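Local coordinates for S-adenosylmethionine dependent methyltransferase (Mesorhizobium loti, PDB 3BKW), which probably transfers methyl groups from S-adenosylmethionine to an acceptor, as expected of its methyltransferase family, at residues 103-109 with 129-135; 164-168 with 228-233. All coordinates share one frame; numbering follows the deposited sequence. Where two conformers were deposited one is given.

Contact 1. Residues 103-109 with 129-135; sequences LPQDSFD and TVHQALS. With EDO (1,2-ethanediol), chain F.
Leu-103 lays its CB and CD1 against the methyl of Ala-133, with CB to CB at 3.6 Å, covering the last turn of helix 123-133. The same turn shows how a helix end can be tied to the loop that leads into a strand through its own carbonyls. Gln-132 O accepts Asp-106 N at 2.9 Å, in the carbonyl plane, while Ala-133 O takes two donors, Ser-107 N and Phe-108 N. Once Leu-134 has left helical geometry, the pattern becomes that of a parallel bridge, with Ser-135 N giving a bond of 163° to Phe-108 O. Gln-132 folds back, CG between its backbone N and carbonyl carbon (chi1 65°) and the chain bent again at chi2, which brings NE2 within 2.9 Å of Leu-103 O, above that carbonyl's plane. NE2 also donates to Thr-129 O, and OE1 lies 3.4 Å from Gln-105 CB. An alanine in place of Gln-132 would probably leave Leu-103 O without this donor and break the amide's link to Thr-129 O. Ser-135 OG donates to Asp-106 OD1 at 2.5 Å, on the anti side but tilted well out of the carboxylate plane; it also meets Arg-46, which forms a salt bridge with Asp-109 OD1. An ethanediol, probably from the crystallisation liquor, donates from O1 to that same oxygen. The contact lies where strand 108-114 begins, helix 123-133 ending alongside; Phe-108 reaches Tyr-68 and Leu-70 of strand 68-73 and Val-48 of strand 46-50, while Val-130 of the helix touches Leu-50.

Contact 2. Residues 164-168 with 228-233; sequences RRTWP and AEELDR
The indole of Trp-167 carries the side chain of Arg-233 across one face, while an edge-to-face contact joins the ring to Trp-157. Arg-233 CD sits above the five-membered ring, 3.7 Å from its centroid, in a CH-pi contact; NE follows, 3.4 Å from Trp-167 CE3. CZ lies 4.3 Å from the centroid of the six-membered ring, 17° off the normal, so the pair is cation-pi. Yet the guanidinium stands at 75° to the indole, presenting its edge to the ring instead of stacking flat. The arginine's bends at chi1 and chi2 lay the chain along the ring, and chi4 near 84° turns the guanidinium upright, with NH1 pointing at Glu-230 OE1 in a salt bridge of 2.9 Å, almost exactly in the guanidinium plane. The carboxylate thus fixes the far end of a cation whose near side the tryptophan covers, and Ile-148 O receives the indole NE1.

The second guanidinium, of Arg-165, has Glu-229 CB over one face. In the conformer described, its NE forms a salt bridge with Asp-232 OD2 at 2.9 Å, the two planes well inclined; the alternate conformer may not keep it. A water donates to Arg-165 O and, weakly, to Asp-232 OD2, adding a second link between strand and loop. Asp-232 OD1 is taken by the backbone N of Arg-171 of the second subunit, so this carboxylate joins both chains and its charge is probably well stabilised.

Trp-167 and Pro-168 also pair antiparallel with a strand of the second subunit. The arrangement is that of a subunit interface built on a beta sheet continued from one chain into the other, backed here by a loop that supplies Asp-232 to Arg-165 and Arg-233 to Trp-167.

In the fold
Followed from the N terminus, after helix 32-38 the chain lays down strands 46-50, 68-73 and 91-95, with helices between them. Contact 1 then closes a short loop, only 19 residues lying between its segments, and ties the start of strand 108-114 to the end of helix 123-133 within the Rossmann-like methyltransferase core. After strand 138-145 the chain leaves for the region holding strand 165-169, and contact 2 closes a longer loop of 59 intervening residues by bringing the stretch before strand 236-242 back to it. The two loops follow in series, neither enclosing nor crossing the other. The centres of contacts 1 and 2 are about 39 Å apart, on opposite sides of the chain's centre: contact 1 belongs to the core sheet, contact 2 to the subunit interface.

Contact 1. Residues 103-109 with 129-135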
loop_
_atom_site.group_PDB
_atom_site.type_symbol
_atom_site.label_atom_id
_atom_site.label_comp_id
_atom_site.label_asym_id
_atom_site.label_seq_id
_atom_site.Cartn_x
_atom_site.Cartn_y
_atom_site.Cartn_z
ATOM N N LEU A 103 9.170 -25.747 0.799
ATOM C CA LEU A 103 9.919 -25.442 2.010
ATOM C C LEU A 103 9.395 -26.326 3.130
ATOM O O LEU A 103 8.178 -26.578 3.184
ATOM C CB LEU A 103 9.794 -23.962 2.406
ATOM C CG LEU A 103 10.499 -22.883 1.569
ATOM C CD1 LEU A 103 10.153 -21.486 2.115
ATOM C CD2 LEU A 103 12.006 -23.094 1.558
ATOM N N PRO A 104 10.294 -26.798 4.025
ATOM C CA PRO A 104 9.842 -27.578 5.159
ATOM C C PRO A 104 9.028 -26.712 6.119
ATOM O O PRO A 104 9.333 -25.532 6.308
ATOM C CB PRO A 104 11.150 -28.052 5.808
ATOM C CG PRO A 104 12.136 -27.071 5.413
ATOM C CD PRO A 104 11.765 -26.644 4.044
ATOM N N GLN A 105 7.995 -27.306 6.695
ATOM C CA GLN A 105 7.062 -26.606 7.574
ATOM C C GLN A 105 7.715 -26.206 8.894
ATOM O O GLN A 105 8.580 -26.937 9.386
ATOM C CB GLN A 105 5.872 -27.529 7.873
ATOM C CG GLN A 105 4.710 -26.889 8.608
ATOM C CD GLN A 105 3.602 -27.887 8.963
ATOM O OE1 GLN A 105 3.638 -29.057 8.570
ATOM N NE2 GLN A 105 2.612 -27.414 9.715
ATOM N N ASP A 106 7.333 -25.032 9.421
ATOM C CA ASP A 106 7.739 -24.578 10.761
ATOM C C ASP A 106 9.270 -24.634 10.969
ATOM O O ASP A 106 9.757 -25.042 12.031
ATOM C CB ASP A 106 6.973 -25.483 11.764
ATOM C CG ASP A 106 7.075 -25.038 13.210
ATOM O OD1 ASP A 106 7.248 -23.849 13.481
ATOM O OD2 ASP A 106 6.961 -25.913 14.096
ATOM N N SER A 107 10.011 -24.244 9.931
ATOM C CA SER A 107 11.483 -24.348 9.898
ATOM C C SER A 107 12.284 -23.055 9.875
ATOM O O SER A 107 13.534 -23.101 9.970
ATOM C CB SER A 107 11.870 -25.211 8.702
ATOM O OG SER A 107 11.440 -26.539 8.937
ATOM N N PHE A 108 11.602 -21.914 9.750
ATOM C CA PHE A 108 12.275 -20.613 9.690
ATOM C C PHE A 108 11.589 -19.567 10.532
ATOM O O PHE A 108 10.388 -19.609 10.725
ATOM C CB PHE A 108 12.393 -20.142 8.232
ATOM C CG PHE A 108 13.155 -21.088 7.387
ATOM C CD1 PHE A 108 14.544 -21.059 7.389
ATOM C CD2 PHE A 108 12.497 -22.065 6.641
ATOM C CE1 PHE A 108 15.267 -21.969 6.633
ATOM C CE2 PHE A 108 13.215 -22.963 5.876
ATOM C CZ PHE A 108 14.609 -22.918 5.877
ATOM N N ASP A 109 12.378 -18.641 11.051
ATOM C CA ASP A 109 11.878 -17.503 11.815
ATOM C C ASP A 109 11.733 -16.278 10.917
ATOM O O ASP A 109 10.978 -15.363 11.245
ATOM C CB ASP A 109 12.851 -17.175 12.942
ATOM C CG ASP A 109 13.069 -18.338 13.850
ATOM O OD1 ASP A 109 12.079 -18.756 14.484
ATOM O OD2 ASP A 109 14.211 -18.845 13.909
ATOM N N THR A 129 3.365 -20.875 0.696
ATOM C CA THR A 129 4.518 -21.733 0.974
ATOM C C THR A 129 5.402 -21.122 2.052
ATOM O O THR A 129 5.810 -21.815 3.000
ATOM C CB THR A 129 5.290 -22.017 -0.324
ATOM O OG1 THR A 129 4.438 -22.788 -1.180
ATOM C CG2 THR A 129 6.566 -22.807 -0.080
ATOM N N VAL A 130 5.674 -19.826 1.926
ATOM C CA VAL A 130 6.459 -19.110 2.936
ATOM C C VAL A 130 5.717 -19.106 4.275
ATOM O O VAL A 130 6.329 -19.358 5.317
ATOM C CB VAL A 130 6.865 -17.700 2.448
ATOM C CG1 VAL A 130 7.524 -16.876 3.590
ATOM C CG2 VAL A 130 7.816 -17.798 1.251
ATOM N N HIS A 131 4.404 -18.871 4.251
ATOM C CA HIS A 131 3.618 -18.853 5.490
ATOM C C HIS A 131 3.770 -20.166 6.273
ATOM O O HIS A 131 4.071 -20.133 7.466
ATOM C CB HIS A 131 2.144 -18.531 5.211
ATOM C CG HIS A 131 1.300 -18.440 6.440
ATOM N ND1 HIS A 131 0.694 -19.539 7.009
ATOM C CD2 HIS A 131 0.936 -17.378 7.192
ATOM C CE1 HIS A 131 -0.000 -19.157 8.066
ATOM N NE2 HIS A 131 0.133 -17.852 8.201
ATOM N N GLN A 132 3.611 -21.310 5.610
ATOM C CA GLN A 132 3.735 -22.615 6.309
ATOM C C GLN A 132 5.168 -22.942 6.780
ATOM O O GLN A 132 5.340 -23.675 7.757
ATOM C CB GLN A 132 3.115 -23.770 5.508
ATOM C CG GLN A 132 3.757 -24.135 4.184
ATOM C CD GLN A 132 4.981 -25.025 4.300
ATOM O OE1 GLN A 132 4.945 -26.072 4.960
ATOM N NE2 GLN A 132 6.056 -24.643 3.622
ATOM N N ALA A 133 6.168 -22.399 6.076
ATOM C CA ALA A 133 7.576 -22.575 6.427
ATOM C C ALA A 133 7.977 -21.769 7.656
ATOM O O ALA A 133 8.941 -22.135 8.334
ATOM C CB ALA A 133 8.482 -22.182 5.236
ATOM N N LEU A 134 7.255 -20.681 7.932
ATOM C CA LEU A 134 7.559 -19.812 9.074
ATOM C C LEU A 134 6.923 -20.327 10.354
ATOM O O LEU A 134 5.774 -20.805 10.351
ATOM C CB LEU A 134 7.086 -18.376 8.812
ATOM C CG LEU A 134 7.889 -17.559 7.798
ATOM C CD1 LEU A 134 7.157 -16.278 7.384
ATOM C CD2 LEU A 134 9.265 -17.247 8.355
ATOM N N SER A 135 7.677 -20.251 11.447
ATOM C CA SER A 135 7.137 -20.604 12.766
ATOM C C SER A 135 6.245 -19.456 13.232
ATOM O O SER A 135 6.416 -18.326 12.763
ATOM C CB SER A 135 8.258 -20.871 13.758
ATOM O OG SER A 135 8.958 -22.022 13.350
HETATM C C1 EDO F . 9.458 -16.675 14.900
HETATM O O1 EDO F . 9.852 -17.921 15.456
HETATM C C2 EDO F . 9.815 -15.561 15.876
HETATM O O2 EDO F . 11.239 -15.313 15.863
HETATM O O HOH W 1 3.361 -24.155 9.464
HETATM O O HOH W 2 4.665 -22.994 11.451
#

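Contact 2. Residues 164-168 with 228-233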
loop_
_atom_site.group_PDB
_atom_site.type_symbol
_atom_site.label_atom_id
_atom_site.label_comp_id
_atom_site.label_asym_id
_atom_site.label_seq_id
_atom_site.Cartn_x
_atom_site.Cartn_y
_atom_site.Cartn_z
ATOM N N ARG A 164 10.396 20.137 -16.282
ATOM C CA ARG A 164 10.230 19.290 -15.112
ATOM C C ARG A 164 10.322 17.810 -15.505
ATOM O O ARG A 164 9.757 17.391 -16.519
ATOM C CB ARG A 164 8.874 19.567 -14.451
ATOM C CG ARG A 164 8.604 18.803 -13.177
ATOM C CD ARG A 164 7.199 19.073 -12.647
ATOM N NE ARG A 164 7.010 20.470 -12.230
ATOM C CZ ARG A 164 6.326 21.424 -12.879
ATOM N NH1 ARG A 164 5.676 21.194 -14.026
ATOM N NH2 ARG A 164 6.267 22.644 -12.346
ATOM N N ARG A 165 11.041 17.039 -14.688
ATOM C CA ARG A 165 11.180 15.597 -14.885
ATOM C C ARG A 165 9.892 14.929 -14.399
ATOM O O ARG A 165 9.448 15.192 -13.296
ATOM C CB ARG A 165 12.380 15.057 -14.093
ATOM C CG ARG A 165 12.583 13.540 -14.145
ATOM C CD ARG A 165 13.839 13.060 -13.402
ATOM N NE ARG A 165 13.893 13.534 -12.010
ATOM C CZ ARG A 165 14.565 14.604 -11.554
ATOM N NH1 ARG A 165 15.313 15.384 -12.346
ATOM N NH2 ARG A 165 14.490 14.906 -10.257
ATOM N N THR A 166 9.315 14.055 -15.235
ATOM C CA THR A 166 8.094 13.299 -14.874
ATOM C C THR A 166 8.228 11.845 -15.280
ATOM O O THR A 166 9.054 11.498 -16.129
ATOM C CB THR A 166 6.825 13.864 -15.522
ATOM O OG1 THR A 166 6.853 13.632 -16.942
ATOM C CG2 THR A 166 6.702 15.345 -15.249
ATOM N N TRP A 167 7.383 11.015 -14.668
ATOM C CA TRP A 167 7.327 9.576 -14.914
ATOM C C TRP A 167 5.919 9.233 -15.382
ATOM O O TRP A 167 4.998 9.078 -14.543
ATOM C CB TRP A 167 7.696 8.794 -13.648
ATOM C CG TRP A 167 7.729 7.300 -13.847
ATOM C CD1 TRP A 167 6.730 6.420 -13.587
ATOM C CD2 TRP A 167 8.814 6.524 -14.380
ATOM N NE1 TRP A 167 7.135 5.155 -13.881
ATOM C CE2 TRP A 167 8.402 5.176 -14.381
ATOM C CE3 TRP A 167 10.114 6.836 -14.814
ATOM C CZ2 TRP A 167 9.230 4.122 -14.822
ATOM C CZ3 TRP A 167 10.956 5.784 -15.275
ATOM C CH2 TRP A 167 10.498 4.441 -15.276
ATOM N N PRO A 168 5.708 9.156 -16.711
ATOM C CA PRO A 168 4.390 8.801 -17.244
ATOM C C PRO A 168 3.950 7.376 -16.928
ATOM O O PRO A 168 4.707 6.430 -17.154
ATOM C CB PRO A 168 4.550 9.016 -18.752
ATOM C CG PRO A 168 5.661 9.940 -18.886
ATOM C CD PRO A 168 6.617 9.526 -17.818
ATOM N N ALA A 228 18.796 11.612 -6.488
ATOM C CA ALA A 228 17.828 12.734 -6.469
ATOM C C ALA A 228 16.563 12.475 -7.322
ATOM O O ALA A 228 15.449 12.802 -6.895
ATOM C CB ALA A 228 18.510 14.063 -6.889
ATOM N N GLU A 229 16.731 11.853 -8.494
ATOM C CA GLU A 229 15.583 11.526 -9.367
ATOM C C GLU A 229 14.587 10.536 -8.733
ATOM O O GLU A 229 13.415 10.526 -9.086
ATOM C CB GLU A 229 16.047 11.031 -10.750
ATOM C CG GLU A 229 16.663 9.652 -10.770
ATOM C CD GLU A 229 17.161 9.254 -12.141
ATOM O OE1 GLU A 229 17.827 10.068 -12.819
ATOM O OE2 GLU A 229 16.900 8.107 -12.533
ATOM N N GLU A 230 15.045 9.748 -7.763
ATOM C CA GLU A 230 14.198 8.764 -7.079
ATOM C C GLU A 230 13.106 9.441 -6.221
ATOM O O GLU A 230 12.160 8.777 -5.832
ATOM C CB GLU A 230 15.042 7.786 -6.240
ATOM C CG GLU A 230 16.243 7.109 -6.990
ATOM C CD GLU A 230 15.827 6.282 -8.195
ATOM O OE1 GLU A 230 14.660 5.865 -8.256
ATOM O OE2 GLU A 230 16.684 6.011 -9.068
ATOM N N LEU A 231 13.236 10.752 -5.945
ATOM C CA LEU A 231 12.175 11.513 -5.247
ATOM C C LEU A 231 10.878 11.634 -6.054
ATOM O O LEU A 231 9.791 11.802 -5.477
ATOM C CB LEU A 231 12.650 12.912 -4.856
ATOM C CG LEU A 231 13.816 12.958 -3.854
ATOM C CD1 LEU A 231 14.159 14.413 -3.540
ATOM C CD2 LEU A 231 13.515 12.214 -2.571
ATOM N N ASP A 232 10.968 11.528 -7.378
ATOM C CA ASP A 232 9.807 11.699 -8.252
ATOM C C ASP A 232 8.922 10.480 -8.396
ATOM O O ASP A 232 7.711 10.629 -8.519
ATOM C CB ASP A 232 10.237 12.235 -9.615
ATOM C CG ASP A 232 10.661 13.680 -9.539
ATOM O OD1 ASP A 232 9.964 14.489 -8.883
ATOM O OD2 ASP A 232 11.664 14.012 -10.166
ATOM N N ARG A 233 9.519 9.295 -8.396
ATOM C CA ARG A 233 8.756 8.064 -8.463
ATOM C C ARG A 233 9.539 6.921 -7.804
ATOM O O ARG A 233 10.751 6.871 -7.954
ATOM C CB ARG A 233 8.397 7.724 -9.919
ATOM C CG ARG A 233 9.582 7.379 -10.829
ATOM C CD ARG A 233 9.774 5.872 -10.972
ATOM N NE ARG A 233 10.933 5.599 -11.804
ATOM C CZ ARG A 233 12.196 5.567 -11.396
ATOM N NH1 ARG A 233 12.520 5.791 -10.139
ATOM N NH2 ARG A 233 13.163 5.334 -12.287
HETATM O O HOH W 3 10.373 16.554 -11.069
#